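Local coordinates for phosphate-binding protein PstS 2 (Streptococcus pneumoniae, PDB 4H1X), which probably serves as the solute-binding component of the PstSACB ABC transporter, which imports phosphate, at residues N66-I71 against A251-G256; V161-V166 against N191-G196. All blocks are in the same frame, centred on the assembly; numbering follows the deposited sequence. Where two conformers were deposited one is given.

Contact 1. Residues N66-I71 against A251-G256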
loop_
_atom_site.group_PDB
_atom_site.type_symbol
_atom_site.label_atom_id
_atom_site.label_comp_id
_atom_site.label_asym_id
_atom_site.label_seq_id
_atom_site.Cartn_x
_atom_site.Cartn_y
_atom_site.Cartn_z
ATOM N N ASN A 66 22.444 -10.591 8.688
ATOM C CA ASN A 66 22.222 -11.199 7.365
ATOM C C ASN A 66 20.787 -11.103 6.856
ATOM O O ASN A 66 20.480 -11.691 5.807
ATOM C CB ASN A 66 22.583 -12.680 7.428
ATOM C CG ASN A 66 24.047 -12.964 7.651
ATOM O OD1 ASN A 66 24.929 -12.217 7.221
ATOM N ND2 ASN A 66 24.336 -14.084 8.293
ATOM N N ALA A 67 19.907 -10.386 7.569
ATOM C CA ALA A 67 18.506 -10.406 7.180
ATOM C C ALA A 67 18.137 -9.349 6.129
ATOM O O ALA A 67 18.816 -8.328 5.959
ATOM C CB ALA A 67 17.613 -10.253 8.419
ATOM N N ILE A 68 17.052 -9.631 5.409
ATOM C CA ILE A 68 16.443 -8.718 4.448
ATOM C C ILE A 68 14.931 -8.860 4.557
ATOM O O ILE A 68 14.422 -9.984 4.690
ATOM C CB ILE A 68 16.949 -8.940 2.991
ATOM C CG1 ILE A 68 16.457 -7.810 2.033
ATOM C CG2 ILE A 68 16.581 -10.349 2.440
ATOM C CD1 ILE A 68 17.074 -7.959 0.636
ATOM N N GLY A 69 14.233 -7.738 4.474
ATOM C CA GLY A 69 12.775 -7.751 4.565
ATOM C C GLY A 69 12.188 -6.582 3.805
ATOM O O GLY A 69 12.924 -5.812 3.174
ATOM N N TYR A 70 10.852 -6.464 3.837
ATOM C CA TYR A 70 10.197 -5.352 3.160
ATOM C C TYR A 70 9.166 -4.740 4.103
ATOM O O TYR A 70 8.510 -5.457 4.870
ATOM C CB TYR A 70 9.561 -5.754 1.812
ATOM C CG TYR A 70 8.697 -6.996 1.916
ATOM C CD1 TYR A 70 7.380 -6.920 2.370
ATOM C CD2 TYR A 70 9.188 -8.246 1.547
ATOM C CE1 TYR A 70 6.594 -8.069 2.504
ATOM C CE2 TYR A 70 8.416 -9.396 1.685
ATOM C CZ TYR A 70 7.114 -9.302 2.139
ATOM O OH TYR A 70 6.367 -10.452 2.264
ATOM N N ILE A 71 9.048 -3.416 4.058
ATOM C CA ILE A 71 8.097 -2.663 4.886
ATOM C C ILE A 71 7.499 -1.515 4.090
ATOM O O ILE A 71 8.077 -1.061 3.082
ATOM C CB ILE A 71 8.810 -2.060 6.161
ATOM C CG1 ILE A 71 9.943 -1.048 5.747
ATOM C CG2 ILE A 71 9.325 -3.146 7.151
ATOM C CD1 ILE A 71 10.687 -0.291 6.855
ATOM N N ALA A 251 14.016 -10.102 -6.919
ATOM C CA ALA A 251 13.148 -11.265 -7.084
ATOM C C ALA A 251 13.925 -12.565 -6.800
ATOM O O ALA A 251 13.389 -13.448 -6.127
ATOM C CB ALA A 251 12.540 -11.285 -8.469
ATOM N N ASP A 252 15.216 -12.639 -7.229
ATOM C CA ASP A 252 16.098 -13.785 -6.972
ATOM C C ASP A 252 16.279 -14.026 -5.464
ATOM O O ASP A 252 16.226 -15.172 -5.010
ATOM C CB ASP A 252 17.465 -13.576 -7.622
ATOM C CG ASP A 252 17.517 -13.844 -9.115
ATOM O OD1 ASP A 252 16.454 -14.170 -9.703
ATOM O OD2 ASP A 252 18.627 -13.723 -9.700
ATOM N N VAL A 253 16.479 -12.942 -4.696
ATOM C CA VAL A 253 16.670 -13.044 -3.249
ATOM C C VAL A 253 15.368 -13.528 -2.566
ATOM O O VAL A 253 15.410 -14.504 -1.804
ATOM C CB VAL A 253 17.196 -11.704 -2.647
ATOM C CG1 VAL A 253 17.147 -11.723 -1.119
ATOM C CG2 VAL A 253 18.635 -11.416 -3.120
ATOM N N PHE A 254 14.238 -12.855 -2.838
ATOM C CA PHE A 254 12.992 -13.186 -2.143
ATOM C C PHE A 254 12.379 -14.521 -2.596
ATOM O O PHE A 254 11.630 -15.104 -1.814
ATOM C CB PHE A 254 12.000 -12.027 -2.188
ATOM C CG PHE A 254 12.319 -11.022 -1.100
ATOM C CD1 PHE A 254 11.788 -11.167 0.183
ATOM C CD2 PHE A 254 13.238 -9.998 -1.320
ATOM C CE1 PHE A 254 12.114 -10.271 1.204
ATOM C CE2 PHE A 254 13.555 -9.094 -0.295
ATOM C CZ PHE A 254 12.970 -9.225 0.955
ATOM N N SER A 255 12.748 -15.039 -3.798
ATOM C CA SER A 255 12.311 -16.364 -4.271
ATOM C C SER A 255 13.310 -17.465 -3.854
ATOM O O SER A 255 13.085 -18.639 -4.158
ATOM C CB SER A 255 12.144 -16.383 -5.795
ATOM O OG SER A 255 13.419 -16.223 -6.409
ATOM N N GLY A 256 14.399 -17.077 -3.198
ATOM C CA GLY A 256 15.427 -17.983 -2.683
ATOM C C GLY A 256 16.410 -18.547 -3.697
ATOM O O GLY A 256 17.036 -19.576 -3.431
#

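Contact 2. Residues V161-V166 against N191-G196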
loop_
_atom_site.group_PDB
_atom_site.type_symbol
_atom_site.label_atom_id
_atom_site.label_comp_id
_atom_site.label_asym_id
_atom_site.label_seq_id
_atom_site.Cartn_x
_atom_site.Cartn_y
_atom_site.Cartn_z
ATOM N N VAL A 161 -16.049 0.002 1.039
ATOM C CA VAL A 161 -15.704 -1.414 1.007
ATOM C C VAL A 161 -14.501 -1.716 0.145
ATOM O O VAL A 161 -14.408 -1.163 -0.950
ATOM C CB VAL A 161 -16.935 -2.202 0.445
ATOM C CG1 VAL A 161 -16.625 -3.691 0.267
ATOM C CG2 VAL A 161 -18.195 -1.991 1.314
ATOM N N GLY A 162 -13.661 -2.671 0.572
ATOM C CA GLY A 162 -12.585 -3.103 -0.309
ATOM C C GLY A 162 -11.298 -3.565 0.316
ATOM O O GLY A 162 -11.291 -4.159 1.400
ATOM N N SER A 163 -10.198 -3.175 -0.322
ATOM C CA SER A 163 -8.840 -3.605 0.035
ATOM C C SER A 163 -8.506 -3.409 1.506
ATOM O O SER A 163 -8.674 -2.312 2.046
ATOM C CB SER A 163 -7.814 -2.856 -0.806
ATOM O OG SER A 163 -6.508 -3.209 -0.394
ATOM N N THR A 164 -7.963 -4.473 2.144
ATOM C CA THR A 164 -7.554 -4.420 3.549
ATOM C C THR A 164 -6.415 -3.405 3.708
ATOM O O THR A 164 -6.279 -2.774 4.756
ATOM C CB THR A 164 -7.108 -5.808 4.035
ATOM O OG1 THR A 164 -5.980 -6.249 3.269
ATOM C CG2 THR A 164 -8.232 -6.841 3.991
ATOM N N SER A 165 -5.575 -3.268 2.653
ATOM C CA SER A 165 -4.422 -2.359 2.706
ATOM C C SER A 165 -4.832 -0.894 2.848
ATOM O O SER A 165 -4.085 -0.102 3.432
ATOM C CB SER A 165 -3.560 -2.507 1.453
ATOM O OG SER A 165 -2.985 -3.804 1.411
ATOM N N VAL A 166 -6.003 -0.529 2.305
ATOM C CA VAL A 166 -6.451 0.871 2.361
ATOM C C VAL A 166 -7.290 1.148 3.615
ATOM O O VAL A 166 -7.485 2.319 3.955
ATOM C CB VAL A 166 -7.257 1.222 1.081
ATOM C CG1 VAL A 166 -7.535 2.735 0.984
ATOM C CG2 VAL A 166 -6.543 0.722 -0.172
ATOM N N ASN A 191 -12.301 -6.466 2.749
ATOM C CA ASN A 191 -12.422 -7.794 2.142
ATOM C C ASN A 191 -11.319 -7.940 1.073
ATOM O O ASN A 191 -10.359 -8.687 1.282
ATOM C CB ASN A 191 -13.845 -8.092 1.639
ATOM C CG ASN A 191 -14.588 -6.955 0.966
ATOM O OD1 ASN A 191 -13.995 -6.046 0.373
ATOM N ND2 ASN A 191 -15.905 -7.012 1.014
ATOM N N GLY A 192 -11.404 -7.153 0.011
ATOM C CA GLY A 192 -10.417 -7.168 -1.067
ATOM C C GLY A 192 -10.812 -6.215 -2.157
ATOM O O GLY A 192 -11.970 -5.786 -2.203
ATOM N N SER A 193 -9.851 -5.854 -3.018
ATOM C CA SER A 193 -10.092 -4.882 -4.090
ATOM C C SER A 193 -11.250 -5.328 -5.019
ATOM O O SER A 193 -12.147 -4.518 -5.304
ATOM C CB SER A 193 -8.811 -4.650 -4.898
ATOM O OG SER A 193 -7.786 -4.049 -4.113
ATOM N N SER A 194 -11.243 -6.604 -5.460
ATOM C CA SER A 194 -12.271 -7.122 -6.360
ATOM C C SER A 194 -13.654 -7.003 -5.732
ATOM O O SER A 194 -14.583 -6.539 -6.407
ATOM C CB SER A 194 -11.976 -8.569 -6.749
ATOM O OG SER A 194 -10.827 -8.591 -7.583
ATOM N N ALA A 195 -13.780 -7.346 -4.419
ATOM C CA ALA A 195 -15.065 -7.259 -3.702
ATOM C C ALA A 195 -15.547 -5.801 -3.555
ATOM O O ALA A 195 -16.737 -5.549 -3.686
ATOM C CB ALA A 195 -14.972 -7.929 -2.337
ATOM N N GLY A 196 -14.616 -4.862 -3.401
ATOM C CA GLY A 196 -14.930 -3.435 -3.331
ATOM C C GLY A 196 -15.488 -2.914 -4.654
ATOM O O GLY A 196 -16.490 -2.188 -4.679
#

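Contact 1. Residues N66-I71 against A251-G256
The ring of Phe254, at the end of helix 247-254, points its tip at strand 67-72 and fits between the side chains of Ile68 and Tyr70. Gly69 lies between those two residues, and its CA meets the ring edge in plane, 3.9 Å from Phe254 CZ. Phe254 CZ thus meets the strand backbone between the two side chains. Ile68 CD1 touches Phe254 CE2 at 3.8 Å. Ile68 CG2 meets Val253 CG1 at 3.9 Å. Beyond Gly69, Tyr70 offers a ring edge: its CD2 is 3.6 Å from Phe254 CE1. The two ring planes are inclined at 54°. Tyr70 CG sits between its backbone N and carbonyl carbon (chi1 49°), which brings the CD2-CE2 side to Phe254. Phe26 stacks on Tyr70 and meets Phe254 edge-to-face, while Tyr70 OH bonds to Arg16 N.

This apolar part is buried, and no hydrogen bond crosses it. The helix end beyond Phe254 is partly exposed and does not touch residues 66-71. There Ser255 OG and Ser255 N both bond to Ala251 O, at 2.8 and 2.9 Å, from opposite faces of its carbonyl plane. Gly256 then ends the helix with positive phi in a Schellman motif. The whole is a helix packed on a strand of the central sheet, as in the alpha/beta lobes of periplasmic binding proteins.

Contact 2. Residues V161-V166 against N191-G196
Gly162 O accepts a nearly straight hydrogen bond from Asn191 N, 2.9 Å long with an angle of 170° at the hydrogen. The bond ties together two neighbouring strand-to-helix turns of an alpha/beta lobe. Strand 155-162 leads into helix 164-180, and the parallel strand 183-190 into helix 193-202, a beta-alpha-beta-alpha path.

The side chain of Asn191 starts away from residues 161-166, but its end comes back to them. CG lies between the backbone N and the carbonyl carbon (chi1 40°). Asn191 OD1 then accepts a bond from Gly192 N at 2.8 Å. This bond is strongly bent at the oxygen; it fixes the rotation of the amide, with OD1 near Gly162 CA. The same amide lies against Val161 CG1, which is 3.5 Å from Asn191 ND2. The Val161 torsion (chi1 175°, CG1 anti to the backbone N) places that methyl against the amide.

The backbones come close at two glycines. Gly162 CA and Gly196 CA are 3.8 Å apart. Gly196 CA also lies 3.3 Å from Val161 O, so the helix backbone rests directly on the strand end.

Gly192 is the N-cap residue of helix 193-202. Ser163 OG bonds to Ser211 OG. Ser193 OG bonds to Ser211 N, so one outside residue holds both serines. Thr164 is more exposed; in one of its two conformers OG1 bonds to a citrate, probably from the crystallisation liquor. Beside the N-cap, Ser193 OG rests 3.5 Å from Ser163 CB.

Contacts 1 and 2 lie on the same mixed sheet but in different parts of the chain. Their centres are about 26 Å apart, and their nearest atoms about 11 Å, so they do not touch. Both segments of contact 2 fall in the chain between residues 71 and 251. Contact 1 joins two distant pieces of chain through a buried apolar core. Contact 2 joins two successive turns through backbone, and its outer edge reaches the bound citrate. The citrate may mark the ligand pocket, consistent with the cleft between the two lobes of a binding-protein fold.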